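Local coordinates for telomerase reverse transcriptase (Candida tropicalis MYA-3404, PDB 6ZD1), which probably extends chromosome ends as a reverse transcriptase, copying a template within the telomerase RNA into simple DNA repeats, at residues 199-204 with 241-246; 268-273 with 380-385; 486-489 with 494-497. All blocks are in the same frame, centred on the assembly; numbering follows the deposited sequence.

Interaction 1. Residues 199-204 with 241-246; sequences SIWNEL and GGFRVI
F243 points the tip of its phenyl ring at W201 and L204, two residues one helical turn apart, and makes every apolar contact of this interface. The ring divides its atoms between them. CE2 lies 3.7 Å from W201 CZ3 and 3.9 Å from W201 CH2, so the benzo end of the indole does the touching. CZ of F243 meets L204 CB at 3.9 Å, the methylene coming in at the rim of the phenyl ring, close to its plane. The planes of the phenyl and the indole six-membered ring stand at 88° and their centroids 5.6 Å apart; the approach is oblique, neither a stack nor edge-to-face. W201 reaches this far because its CG is anti to the backbone N (chi1 173°), extending the indole from the flank of the helix. Backbones stay well apart: the closest CA atoms, of L204 and G242, are 9.0 Å from each other. The contact thus lays helix 198-216, which starts within the telomerase RNA-binding region, against the loop residue that leads into strand 244-249, an outermost strand of a five-stranded mixed sheet in the reverse transcriptase region. Backbone hydrogen bonds of R244 with I237 and of I246 with K235 pair that strand antiparallel with 231-237. Further out, W208 of the same helix meets F243 edge-to-face, Y181 stacks on the W201 indole, and L204 also rests on M72 and Y75.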
ATOM      1  N   SER A 199      10.763 -17.582  14.981  1.00 70.86           N
ATOM      2  CA  SER A 199      11.319 -17.532  16.330  1.00 73.06           C
ATOM      3  C   SER A 199      11.846 -16.141  16.666  1.00 76.36           C
ATOM      4  O   SER A 199      11.609 -15.630  17.767  1.00 80.04           O
ATOM      5  CB  SER A 199      12.416 -18.587  16.493  1.00 79.83           C
ATOM      6  OG  SER A 199      13.366 -18.526  15.442  1.00 95.37           O
ATOM      7  N   ILE A 200      12.564 -15.509  15.734  1.00 74.61           N
ATOM      8  CA  ILE A 200      13.122 -14.196  16.039  1.00 72.37           C
ATOM      9  C   ILE A 200      12.087 -13.094  15.829  1.00 71.66           C
ATOM     10  O   ILE A 200      12.150 -12.050  16.488  1.00 71.83           O
ATOM     11  CB  ILE A 200      14.396 -13.940  15.214  1.00 78.15           C
ATOM     12  CG1 ILE A 200      15.266 -12.886  15.899  1.00 88.62           C
ATOM     13  CG2 ILE A 200      14.055 -13.490  13.804  1.00 76.03           C
ATOM     14  CD1 ILE A 200      15.687 -13.260  17.306  1.00 97.79           C
ATOM     15  N   TRP A 201      11.113 -13.299  14.940  1.00 67.73           N
ATOM     16  CA  TRP A 201      10.076 -12.287  14.771  1.00 73.82           C
ATOM     17  C   TRP A 201       9.182 -12.203  16.002  1.00 76.26           C
ATOM     18  O   TRP A 201       8.837 -11.102  16.447  1.00 78.65           O
ATOM     19  CB  TRP A 201       9.238 -12.575  13.526  1.00 72.16           C
ATOM     20  CG  TRP A 201       8.054 -11.656  13.406  1.00 65.48           C
ATOM     21  CD1 TRP A 201       6.762 -11.936  13.744  1.00 64.14           C
ATOM     22  CD2 TRP A 201       8.062 -10.302  12.935  1.00 69.61           C
ATOM     23  NE1 TRP A 201       5.961 -10.842  13.506  1.00 62.25           N
ATOM     24  CE2 TRP A 201       6.735  -9.826  13.007  1.00 67.98           C
ATOM     25  CE3 TRP A 201       9.060  -9.446  12.456  1.00 73.72           C
ATOM     26  CZ2 TRP A 201       6.382  -8.533  12.621  1.00 68.91           C
ATOM     27  CZ3 TRP A 201       8.707  -8.164  12.070  1.00 76.32           C
ATOM     28  CH2 TRP A 201       7.378  -7.721  12.152  1.00 75.27           C
ATOM     29  N   ASN A 202       8.814 -13.353  16.576  1.00 74.44           N
ATOM     30  CA  ASN A 202       7.988 -13.340  17.781  1.00 77.57           C
ATOM     31  C   ASN A 202       8.717 -12.666  18.933  1.00 69.64           C
ATOM     32  O   ASN A 202       8.106 -11.947  19.730  1.00 78.56           O
ATOM     33  CB  ASN A 202       7.578 -14.762  18.164  1.00 62.28           C
ATOM     34  CG  ASN A 202       6.623 -15.383  17.163  1.00 74.50           C
ATOM     35  OD1 ASN A 202       5.884 -14.681  16.470  1.00 79.62           O
ATOM     36  ND2 ASN A 202       6.632 -16.707  17.084  1.00 78.74           N
ATOM     37  N   GLU A 203      10.031 -12.873  19.025  1.00 73.16           N
ATOM     38  CA  GLU A 203      10.805 -12.258  20.097  1.00 80.10           C
ATOM     39  C   GLU A 203      10.869 -10.745  19.919  1.00 84.03           C
ATOM     40  O   GLU A 203      10.635  -9.987  20.867  1.00 89.65           O
ATOM     41  CB  GLU A 203      12.208 -12.872  20.132  1.00 71.46           C
ATOM     42  CG  GLU A 203      12.890 -12.860  21.491  1.00 83.64           C
ATOM     43  CD  GLU A 203      13.830 -11.686  21.663  1.00111.73           C
ATOM     44  OE1 GLU A 203      13.636 -10.904  22.618  1.00119.50           O
ATOM     45  OE2 GLU A 203      14.762 -11.545  20.843  1.00114.94           O
ATOM     46  N   LEU A 204      11.168 -10.285  18.701  1.00 85.86           N
ATOM     47  CA  LEU A 204      11.194  -8.849  18.442  1.00 85.77           C
ATOM     48  C   LEU A 204       9.820  -8.223  18.640  1.00 80.51           C
ATOM     49  O   LEU A 204       9.700  -7.142  19.230  1.00 82.72           O
ATOM     50  CB  LEU A 204      11.690  -8.578  17.024  1.00 89.79           C
ATOM     51  CG  LEU A 204      13.117  -9.006  16.699  1.00 92.60           C
ATOM     52  CD1 LEU A 204      13.446  -8.617  15.270  1.00 78.28           C
ATOM     53  CD2 LEU A 204      14.103  -8.391  17.682  1.00 85.02           C
ATOM     54  N   GLY A 241      14.708   1.875  13.940  1.00115.61           N
ATOM     55  CA  GLY A 241      15.016   1.485  15.302  1.00108.84           C
ATOM     56  C   GLY A 241      13.968   0.656  16.028  1.00107.87           C
ATOM     57  O   GLY A 241      14.196   0.255  17.174  1.00109.97           O
ATOM     58  N   GLY A 242      12.835   0.366  15.390  1.00100.69           N
ATOM     59  CA  GLY A 242      11.686  -0.195  16.076  1.00 97.45           C
ATOM     60  C   GLY A 242      10.633  -0.679  15.100  1.00 98.43           C
ATOM     61  O   GLY A 242      10.953  -1.314  14.089  1.00 95.43           O
ATOM     62  N   PHE A 243       9.366  -0.431  15.410  1.00 93.71           N
ATOM     63  CA  PHE A 243       8.302  -0.785  14.491  1.00 90.39           C
ATOM     64  C   PHE A 243       7.283   0.342  14.434  1.00 88.16           C
ATOM     65  O   PHE A 243       7.108   1.101  15.393  1.00 91.10           O
ATOM     66  CB  PHE A 243       7.621  -2.104  14.897  1.00 90.28           C
ATOM     67  CG  PHE A 243       8.565  -3.276  14.995  1.00 85.23           C
ATOM     68  CD1 PHE A 243       9.233  -3.545  16.181  1.00 84.13           C
ATOM     69  CD2 PHE A 243       8.782  -4.108  13.908  1.00 82.73           C
ATOM     70  CE1 PHE A 243      10.102  -4.616  16.283  1.00 84.05           C
ATOM     71  CE2 PHE A 243       9.652  -5.183  14.002  1.00 93.83           C
ATOM     72  CZ  PHE A 243      10.313  -5.436  15.193  1.00 96.86           C
ATOM     73  N   ARG A 244       6.635   0.460  13.279  1.00 86.34           N
ATOM     74  CA  ARG A 244       5.378   1.177  13.194  1.00 84.77           C
ATOM     75  C   ARG A 244       4.286   0.266  13.722  1.00 85.31           C
ATOM     76  O   ARG A 244       4.295  -0.941  13.466  1.00 84.45           O
ATOM     77  CB  ARG A 244       5.070   1.579  11.753  1.00 86.55           C
ATOM     78  CG  ARG A 244       5.297   3.042  11.434  1.00 89.80           C
ATOM     79  CD  ARG A 244       4.048   3.701  10.877  1.00 96.15           C
ATOM     80  NE  ARG A 244       3.355   2.865   9.899  1.00 92.05           N
ATOM     81  CZ  ARG A 244       3.709   2.749   8.623  1.00 91.81           C
ATOM     82  NH1 ARG A 244       4.762   3.409   8.161  1.00102.15           N
ATOM     83  NH2 ARG A 244       3.012   1.967   7.809  1.00 91.27           N
ATOM     84  N   VAL A 245       3.354   0.838  14.467  1.00 85.43           N
ATOM     85  CA  VAL A 245       2.257   0.079  15.046  1.00 83.62           C
ATOM     86  C   VAL A 245       1.024   0.354  14.199  1.00 82.57           C
ATOM     87  O   VAL A 245       0.537   1.489  14.135  1.00 86.00           O
ATOM     88  CB  VAL A 245       2.028   0.438  16.519  1.00 83.16           C
ATOM     89  CG1 VAL A 245       0.927  -0.432  17.102  1.00 78.70           C
ATOM     90  CG2 VAL A 245       3.319   0.267  17.307  1.00 90.96           C
ATOM     91  N   ILE A 246       0.540  -0.680  13.524  1.00 80.47           N
ATOM     92  CA  ILE A 246      -0.675  -0.617  12.727  1.00 79.08           C
ATOM     93  C   ILE A 246      -1.699  -1.542  13.364  1.00 79.21           C
ATOM     94  O   ILE A 246      -1.353  -2.628  13.844  1.00 76.85           O
ATOM     95  CB  ILE A 246      -0.416  -1.012  11.258  1.00 80.50           C
ATOM     96  CG1 ILE A 246       0.717  -0.165  10.674  1.00 81.94           C
ATOM     97  CG2 ILE A 246      -1.680  -0.855  10.425  1.00 90.55           C
ATOM     98  CD1 ILE A 246       0.471   1.324  10.776  1.00 82.51           C
TER

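Interaction 2. Residues 268-273 with 380-385; sequences KEKWDY and FLKLKR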
ATOM      1  N   LYS A 268     -20.880 -15.463   9.661  1.00 84.31           N
ATOM      2  CA  LYS A 268     -21.982 -14.537   9.905  1.00 85.20           C
ATOM      3  C   LYS A 268     -21.460 -13.148  10.247  1.00 85.12           C
ATOM      4  O   LYS A 268     -21.916 -12.145   9.688  1.00 86.48           O
ATOM      5  CB  LYS A 268     -22.876 -15.070  11.030  1.00 84.57           C
ATOM      6  CG  LYS A 268     -24.269 -14.430  11.114  1.00 85.77           C
ATOM      7  CD  LYS A 268     -24.281 -13.117  11.890  1.00 85.66           C
ATOM      8  CE  LYS A 268     -25.652 -12.458  11.844  1.00 87.06           C
ATOM      9  NZ  LYS A 268     -25.648 -11.106  12.470  1.00 91.10           N
ATOM     10  N   GLU A 269     -20.502 -13.070  11.171  1.00 85.08           N
ATOM     11  CA  GLU A 269     -19.971 -11.770  11.557  1.00 92.46           C
ATOM     12  C   GLU A 269     -19.090 -11.168  10.474  1.00 82.11           C
ATOM     13  O   GLU A 269     -18.948  -9.942  10.421  1.00 81.64           O
ATOM     14  CB  GLU A 269     -19.196 -11.890  12.868  1.00 91.08           C
ATOM     15  CG  GLU A 269     -20.058 -12.334  14.035  1.00 86.87           C
ATOM     16  CD  GLU A 269     -19.336 -12.249  15.362  1.00 89.70           C
ATOM     17  OE1 GLU A 269     -20.011 -12.334  16.410  1.00 88.14           O
ATOM     18  OE2 GLU A 269     -18.096 -12.094  15.355  1.00 98.04           O
ATOM     19  N   LYS A 270     -18.517 -11.997   9.599  1.00 81.26           N
ATOM     20  CA  LYS A 270     -17.757 -11.460   8.477  1.00 82.81           C
ATOM     21  C   LYS A 270     -18.646 -10.611   7.578  1.00 85.12           C
ATOM     22  O   LYS A 270     -18.229  -9.545   7.108  1.00 88.15           O
ATOM     23  CB  LYS A 270     -17.113 -12.601   7.686  1.00 81.42           C
ATOM     24  CG  LYS A 270     -16.339 -12.155   6.454  1.00 82.01           C
ATOM     25  CD  LYS A 270     -15.257 -11.150   6.811  1.00 92.88           C
ATOM     26  CE  LYS A 270     -14.584 -10.586   5.568  1.00 90.17           C
ATOM     27  NZ  LYS A 270     -13.876 -11.636   4.785  1.00104.71           N
ATOM     28  N   TRP A 271     -19.888 -11.051   7.354  1.00 85.77           N
ATOM     29  CA  TRP A 271     -20.830 -10.277   6.553  1.00 87.66           C
ATOM     30  C   TRP A 271     -21.440  -9.117   7.323  1.00 87.93           C
ATOM     31  O   TRP A 271     -21.894  -8.150   6.699  1.00 88.04           O
ATOM     32  CB  TRP A 271     -21.939 -11.185   6.016  1.00 88.62           C
ATOM     33  CG  TRP A 271     -21.492 -11.997   4.854  1.00 87.58           C
ATOM     34  CD1 TRP A 271     -20.997 -13.268   4.883  1.00 87.01           C
ATOM     35  CD2 TRP A 271     -21.466 -11.585   3.484  1.00 88.52           C
ATOM     36  NE1 TRP A 271     -20.676 -13.678   3.610  1.00 87.50           N
ATOM     37  CE2 TRP A 271     -20.954 -12.663   2.733  1.00 87.84           C
ATOM     38  CE3 TRP A 271     -21.834 -10.411   2.816  1.00 87.13           C
ATOM     39  CZ2 TRP A 271     -20.802 -12.602   1.350  1.00 92.52           C
ATOM     40  CZ3 TRP A 271     -21.681 -10.352   1.442  1.00 85.21           C
ATOM     41  CH2 TRP A 271     -21.169 -11.442   0.724  1.00 85.56           C
ATOM     42  N   ASP A 272     -21.464  -9.188   8.656  1.00 87.12           N
ATOM     43  CA  ASP A 272     -21.819  -8.010   9.438  1.00 87.44           C
ATOM     44  C   ASP A 272     -20.837  -6.875   9.181  1.00 87.10           C
ATOM     45  O   ASP A 272     -21.246  -5.731   8.954  1.00 87.10           O
ATOM     46  CB  ASP A 272     -21.861  -8.356  10.926  1.00 90.35           C
ATOM     47  CG  ASP A 272     -23.121  -9.096  11.319  1.00 89.89           C
ATOM     48  OD1 ASP A 272     -24.178  -8.838  10.705  1.00 94.19           O
ATOM     49  OD2 ASP A 272     -23.057  -9.930  12.247  1.00 92.92           O
ATOM     50  N   TYR A 273     -19.535  -7.179   9.177  1.00 84.08           N
ATOM     51  CA  TYR A 273     -18.546  -6.145   8.890  1.00 84.24           C
ATOM     52  C   TYR A 273     -18.678  -5.650   7.458  1.00 85.53           C
ATOM     53  O   TYR A 273     -18.637  -4.439   7.208  1.00 85.03           O
ATOM     54  CB  TYR A 273     -17.133  -6.675   9.144  1.00 85.70           C
ATOM     55  CG  TYR A 273     -16.048  -5.623   9.012  1.00 88.67           C
ATOM     56  CD1 TYR A 273     -15.408  -5.400   7.798  1.00 82.29           C
ATOM     57  CD2 TYR A 273     -15.667  -4.850  10.103  1.00 90.38           C
ATOM     58  CE1 TYR A 273     -14.419  -4.438   7.675  1.00 81.18           C
ATOM     59  CE2 TYR A 273     -14.681  -3.887   9.989  1.00 89.13           C
ATOM     60  CZ  TYR A 273     -14.059  -3.684   8.775  1.00 89.36           C
ATOM     61  OH  TYR A 273     -13.077  -2.725   8.660  1.00 89.92           O
ATOM     62  N   PHE A 380     -17.536 -10.350  -5.326  1.00107.54           N
ATOM     63  CA  PHE A 380     -17.332 -11.191  -6.504  1.00114.82           C
ATOM     64  C   PHE A 380     -16.740 -12.527  -6.108  1.00115.64           C
ATOM     65  O   PHE A 380     -17.329 -13.586  -6.348  1.00128.85           O
ATOM     66  CB  PHE A 380     -16.450 -10.450  -7.517  1.00119.73           C
ATOM     67  CG  PHE A 380     -16.990  -9.096  -7.854  1.00119.29           C
ATOM     68  CD1 PHE A 380     -16.765  -8.025  -7.000  1.00110.81           C
ATOM     69  CD2 PHE A 380     -17.774  -8.902  -8.975  1.00118.38           C
ATOM     70  CE1 PHE A 380     -17.290  -6.783  -7.274  1.00111.09           C
ATOM     71  CE2 PHE A 380     -18.302  -7.654  -9.261  1.00115.33           C
ATOM     72  CZ  PHE A 380     -18.057  -6.591  -8.404  1.00113.12           C
ATOM     73  N   LEU A 381     -15.571 -12.496  -5.488  1.00104.25           N
ATOM     74  CA  LEU A 381     -15.134 -13.650  -4.726  1.00 99.69           C
ATOM     75  C   LEU A 381     -16.107 -13.877  -3.573  1.00107.52           C
ATOM     76  O   LEU A 381     -16.461 -12.943  -2.849  1.00117.60           O
ATOM     77  CB  LEU A 381     -13.696 -13.467  -4.234  1.00 89.05           C
ATOM     78  CG  LEU A 381     -13.342 -12.319  -3.288  1.00 99.63           C
ATOM     79  CD1 LEU A 381     -13.185 -12.861  -1.880  1.00115.77           C
ATOM     80  CD2 LEU A 381     -12.072 -11.632  -3.758  1.00 96.43           C
ATOM     81  N   LYS A 382     -16.559 -15.122  -3.434  1.00111.20           N
ATOM     82  CA  LYS A 382     -17.661 -15.620  -2.602  1.00109.97           C
ATOM     83  C   LYS A 382     -19.053 -15.368  -3.184  1.00105.34           C
ATOM     84  O   LYS A 382     -20.011 -15.773  -2.547  1.00113.56           O
ATOM     85  CB  LYS A 382     -17.664 -15.036  -1.179  1.00 90.36           C
ATOM     86  CG  LYS A 382     -16.356 -15.078  -0.414  1.00106.00           C
ATOM     87  CD  LYS A 382     -16.404 -14.015   0.678  1.00 99.04           C
ATOM     88  CE  LYS A 382     -15.842 -14.487   2.009  1.00108.47           C
ATOM     89  NZ  LYS A 382     -15.910 -13.397   3.028  1.00100.30           N
ATOM     90  N   LEU A 383     -19.213 -14.704  -4.334  1.00108.09           N
ATOM     91  CA  LEU A 383     -20.492 -14.802  -5.043  1.00 98.11           C
ATOM     92  C   LEU A 383     -20.359 -15.017  -6.548  1.00112.57           C
ATOM     93  O   LEU A 383     -21.366 -15.343  -7.185  1.00119.97           O
ATOM     94  CB  LEU A 383     -21.372 -13.560  -4.793  1.00 92.33           C
ATOM     95  CG  LEU A 383     -21.682 -13.027  -3.376  1.00 92.16           C
ATOM     96  CD1 LEU A 383     -22.365 -11.669  -3.466  1.00 87.72           C
ATOM     97  CD2 LEU A 383     -22.524 -13.970  -2.527  1.00 93.85           C
ATOM     98  N   LYS A 384     -19.169 -14.871  -7.130  1.00107.71           N
ATOM     99  CA  LYS A 384     -18.952 -14.842  -8.580  1.00119.08           C
ATOM    100  C   LYS A 384     -17.517 -15.290  -8.853  1.00131.86           C
ATOM    101  O   LYS A 384     -16.863 -15.892  -7.995  1.00135.81           O
ATOM    102  CB  LYS A 384     -19.234 -13.446  -9.156  1.00123.09           C
ATOM    103  CG  LYS A 384     -20.704 -13.036  -9.197  1.00128.70           C
ATOM    104  CD  LYS A 384     -20.866 -11.597  -9.667  1.00131.87           C
ATOM    105  CE  LYS A 384     -22.327 -11.169  -9.658  1.00132.82           C
ATOM    106  NZ  LYS A 384     -22.500  -9.766 -10.125  1.00126.26           N
ATOM    107  N   ARG A 385     -17.036 -15.038 -10.073  1.00134.38           N
ATOM    108  CA  ARG A 385     -15.707 -15.463 -10.490  1.00124.69           C
ATOM    109  C   ARG A 385     -14.795 -14.280 -10.833  1.00134.57           C
ATOM    110  O   ARG A 385     -15.233 -13.141 -11.029  1.00139.52           O
ATOM    111  CB  ARG A 385     -15.792 -16.459 -11.659  1.00115.03           C
ATOM    112  CG  ARG A 385     -16.309 -17.829 -11.215  1.00114.59           C
ATOM    113  CD  ARG A 385     -16.258 -18.877 -12.321  1.00143.63           C
ATOM    114  NE  ARG A 385     -16.727 -20.180 -11.851  1.00145.63           N
ATOM    115  CZ  ARG A 385     -16.840 -21.259 -12.621  1.00138.17           C
ATOM    116  NH1 ARG A 385     -16.518 -21.193 -13.905  1.00139.60           N
ATOM    117  NH2 ARG A 385     -17.276 -22.402 -12.109  1.00151.25           N
TER
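K382 and L383 carry the touch of 380-385 on 268-273, one by a charged tip and the next by a methyl group. K382 comes first. The L383 N to F380 O hydrogen bond of 3.0 Å closes a type II beta turn in which K382 takes the third position, with a positive phi of 78°. The side chain heads for the helix and crosses that of K270, whose chain is bent at chi2 and chi4. There K382 NZ lies 3.2 Å from K270 NZ, a pairing of two donors that forms no hydrogen bond, and 3.7 Å from K270 CG. The K270 ammonium has its salt-bridge partner in D378, in the same loop just before F380. L383 follows, its CD2 approaching W271 CH2 obliquely at 4.3 Å, a loose touch at the far end of the benzo ring. Some 183 Å² is buried in all, although the nearest CA atoms, of W271 and K382, stand 11.1 Å apart: long side chains alone bridge loop and helix, at the surface of the reverse transcriptase region. K382, L383 and W271 also touch a crystal neighbour, which may influence their conformations. The K382–K270 pair is not a bond; the carboxylate of D378, salt-bridged to K270, probably helps the two ammonium groups to lie this close, and the attraction between these two segments rests on thin apolar contact.

Interaction 3. Residues 486-489 with 494-497; sequences KFLW and DNLL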
ATOM      1  N   LYS A 486      -3.403  32.297  10.872  1.00 95.42           N
ATOM      2  CA  LYS A 486      -4.253  33.316  10.261  1.00 92.45           C
ATOM      3  C   LYS A 486      -3.441  34.389   9.547  1.00 97.44           C
ATOM      4  O   LYS A 486      -3.870  34.895   8.504  1.00104.21           O
ATOM      5  CB  LYS A 486      -5.147  33.956  11.323  1.00 81.47           C
ATOM      6  CG  LYS A 486      -6.146  33.001  11.952  1.00 94.31           C
ATOM      7  CD  LYS A 486      -6.921  33.667  13.082  1.00 96.16           C
ATOM      8  CE  LYS A 486      -7.929  32.703  13.697  1.00 84.90           C
ATOM      9  NZ  LYS A 486      -8.626  33.295  14.870  1.00 95.28           N
ATOM     10  N   PHE A 487      -2.257  34.723  10.056  1.00 95.89           N
ATOM     11  CA  PHE A 487      -1.482  35.801   9.454  1.00 96.21           C
ATOM     12  C   PHE A 487      -0.692  35.290   8.258  1.00 96.22           C
ATOM     13  O   PHE A 487       0.521  35.505   8.167  1.00102.60           O
ATOM     14  CB  PHE A 487      -0.524  36.403  10.489  1.00 98.32           C
ATOM     15  CG  PHE A 487       0.258  35.365  11.266  1.00 94.26           C
ATOM     16  CD1 PHE A 487       1.479  34.894  10.803  1.00 91.17           C
ATOM     17  CD2 PHE A 487      -0.230  34.866  12.463  1.00103.39           C
ATOM     18  CE1 PHE A 487       2.187  33.940  11.508  1.00 94.07           C
ATOM     19  CE2 PHE A 487       0.479  33.914  13.175  1.00100.14           C
ATOM     20  CZ  PHE A 487       1.689  33.452  12.696  1.00 99.05           C
ATOM     21  N   LEU A 488      -1.368  34.639   7.317  1.00 95.01           N
ATOM     22  CA  LEU A 488      -0.729  34.221   6.078  1.00 96.25           C
ATOM     23  C   LEU A 488      -1.552  34.467   4.827  1.00100.22           C
ATOM     24  O   LEU A 488      -0.969  34.523   3.735  1.00111.47           O
ATOM     25  CB  LEU A 488      -0.347  32.734   6.146  1.00 94.64           C
ATOM     26  CG  LEU A 488       0.848  32.389   7.054  1.00 87.45           C
ATOM     27  CD1 LEU A 488       1.144  30.896   7.040  1.00 68.68           C
ATOM     28  CD2 LEU A 488       2.081  33.180   6.645  1.00 82.03           C
ATOM     29  N   TRP A 489      -2.874  34.613   4.936  1.00 93.18           N
ATOM     30  CA  TRP A 489      -3.768  34.513   3.790  1.00100.18           C
ATOM     31  C   TRP A 489      -4.443  35.839   3.444  1.00108.44           C
ATOM     32  O   TRP A 489      -5.510  35.848   2.820  1.00117.88           O
ATOM     33  CB  TRP A 489      -4.808  33.422   4.040  1.00101.27           C
ATOM     34  CG  TRP A 489      -4.207  32.167   4.614  1.00 96.96           C
ATOM     35  CD1 TRP A 489      -3.255  31.373   4.037  1.00102.13           C
ATOM     36  CD2 TRP A 489      -4.518  31.565   5.875  1.00 95.54           C
ATOM     37  NE1 TRP A 489      -2.955  30.315   4.863  1.00 98.81           N
ATOM     38  CE2 TRP A 489      -3.718  30.410   5.997  1.00 95.11           C
ATOM     39  CE3 TRP A 489      -5.397  31.890   6.913  1.00 93.93           C
ATOM     40  CZ2 TRP A 489      -3.770  29.582   7.114  1.00 91.52           C
ATOM     41  CZ3 TRP A 489      -5.450  31.063   8.018  1.00 97.96           C
ATOM     42  CH2 TRP A 489      -4.640  29.925   8.111  1.00 95.55           C
ATOM     43  N   ASP A 494       3.334  37.076  -1.011  1.00100.11           N
ATOM     44  CA  ASP A 494       4.679  37.131  -0.457  1.00 92.94           C
ATOM     45  C   ASP A 494       5.099  35.890   0.315  1.00 92.56           C
ATOM     46  O   ASP A 494       6.294  35.746   0.597  1.00 91.45           O
ATOM     47  CB  ASP A 494       4.823  38.349   0.471  1.00 93.66           C
ATOM     48  CG  ASP A 494       5.056  39.640  -0.293  1.00119.66           C
ATOM     49  OD1 ASP A 494       6.212  39.902  -0.689  1.00120.05           O
ATOM     50  OD2 ASP A 494       4.078  40.387  -0.512  1.00124.91           O
ATOM     51  N   ASN A 495       4.172  35.007   0.682  1.00 85.57           N
ATOM     52  CA  ASN A 495       4.522  33.831   1.462  1.00 86.26           C
ATOM     53  C   ASN A 495       3.582  32.686   1.118  1.00 79.10           C
ATOM     54  O   ASN A 495       2.448  32.901   0.681  1.00 78.78           O
ATOM     55  CB  ASN A 495       4.490  34.125   2.964  1.00 76.93           C
ATOM     56  CG  ASN A 495       3.337  35.012   3.355  1.00 84.48           C
ATOM     57  OD1 ASN A 495       3.509  36.210   3.573  1.00 93.49           O
ATOM     58  ND2 ASN A 495       2.147  34.431   3.440  1.00 89.70           N
ATOM     59  N   LEU A 496       4.075  31.463   1.314  1.00 75.91           N
ATOM     60  CA  LEU A 496       3.367  30.254   0.919  1.00 74.41           C
ATOM     61  C   LEU A 496       3.596  29.162   1.953  1.00 74.89           C
ATOM     62  O   LEU A 496       4.744  28.837   2.267  1.00 77.14           O
ATOM     63  CB  LEU A 496       3.837  29.775  -0.457  1.00 72.15           C
ATOM     64  CG  LEU A 496       3.387  28.371  -0.856  1.00 82.42           C
ATOM     65  CD1 LEU A 496       1.896  28.365  -1.142  1.00 77.68           C
ATOM     66  CD2 LEU A 496       4.180  27.858  -2.051  1.00 55.85           C
ATOM     67  N   LEU A 497       2.508  28.605   2.481  1.00 87.40           N
ATOM     68  CA  LEU A 497       2.551  27.481   3.407  1.00 64.37           C
ATOM     69  C   LEU A 497       1.851  26.281   2.789  1.00 62.48           C
ATOM     70  O   LEU A 497       0.757  26.410   2.229  1.00 72.19           O
ATOM     71  CB  LEU A 497       1.891  27.835   4.747  1.00 65.38           C
ATOM     72  CG  LEU A 497       1.871  26.750   5.828  1.00 69.85           C
ATOM     73  CD1 LEU A 497       3.280  26.456   6.327  1.00 59.12           C
ATOM     74  CD2 LEU A 497       0.956  27.140   6.983  1.00 60.95           C
TER
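L488 packs its side chain across N495 and L497 and can be followed outward from CB. That first carbon lies over one face of the W489 indole, 3.7 Å above the plane and displaced toward the rim, and is 4.1 Å from N495 ND2. At CG the chain forks, and the two methyls part company. CD2 turns to N495, closing to 3.4 Å from its ND2, while CD1 goes to L497 and sits 3.8 Å from CD2 of that leucine. The two leucine side chains cross at about a right angle. The same N495 ND2 also donates to the carbonyl O of L488 at 3.1 Å; the N-H···O angle of 134° marks this bond as weak. With chi1 at 40°, N495 holds CG between its backbone N and carbonyl carbon, which carries the amide over to the loop. N495 and L497 alternate with L496, whose side chain leaves by the other side of the strand to meet helix 309-326. Strand 495-500 lies at the edge of a four-stranded antiparallel sheet, the kind found in the palm of polymerases, and forms a hairpin with 503-508. F506 of that neighbouring strand touches L488, N495 and L497 alike. The contact therefore folds the loop after helix 469-484 back onto one face of the hairpin. Chemically it is an apolar seat with a single bent amide-to-carbonyl bond, so methyl packing probably contributes more than the polar link, which nonetheless gives a buried amide group an acceptor.

Interactions 1 and 3 are core contacts, all of their touching residues being buried, whereas interaction 2 lies at the surface and includes none. They share no element: interaction 1 joins a helix to the lead-in of an edge strand of the mixed sheet, interaction 2 a long helix to a loop, and interaction 3 a loop to the edge of the antiparallel sheet. Chemistry follows place. Aromatic and aliphatic carbon fills the first, lysine ammonium groups and a loose methyl-to-indole touch make the second, and the third adds one weak hydrogen bond to leucine packing. Centres of interactions 1 and 2 are 32 Å apart; interaction 3 is remoter, its centre 42 and 50 Å from theirs.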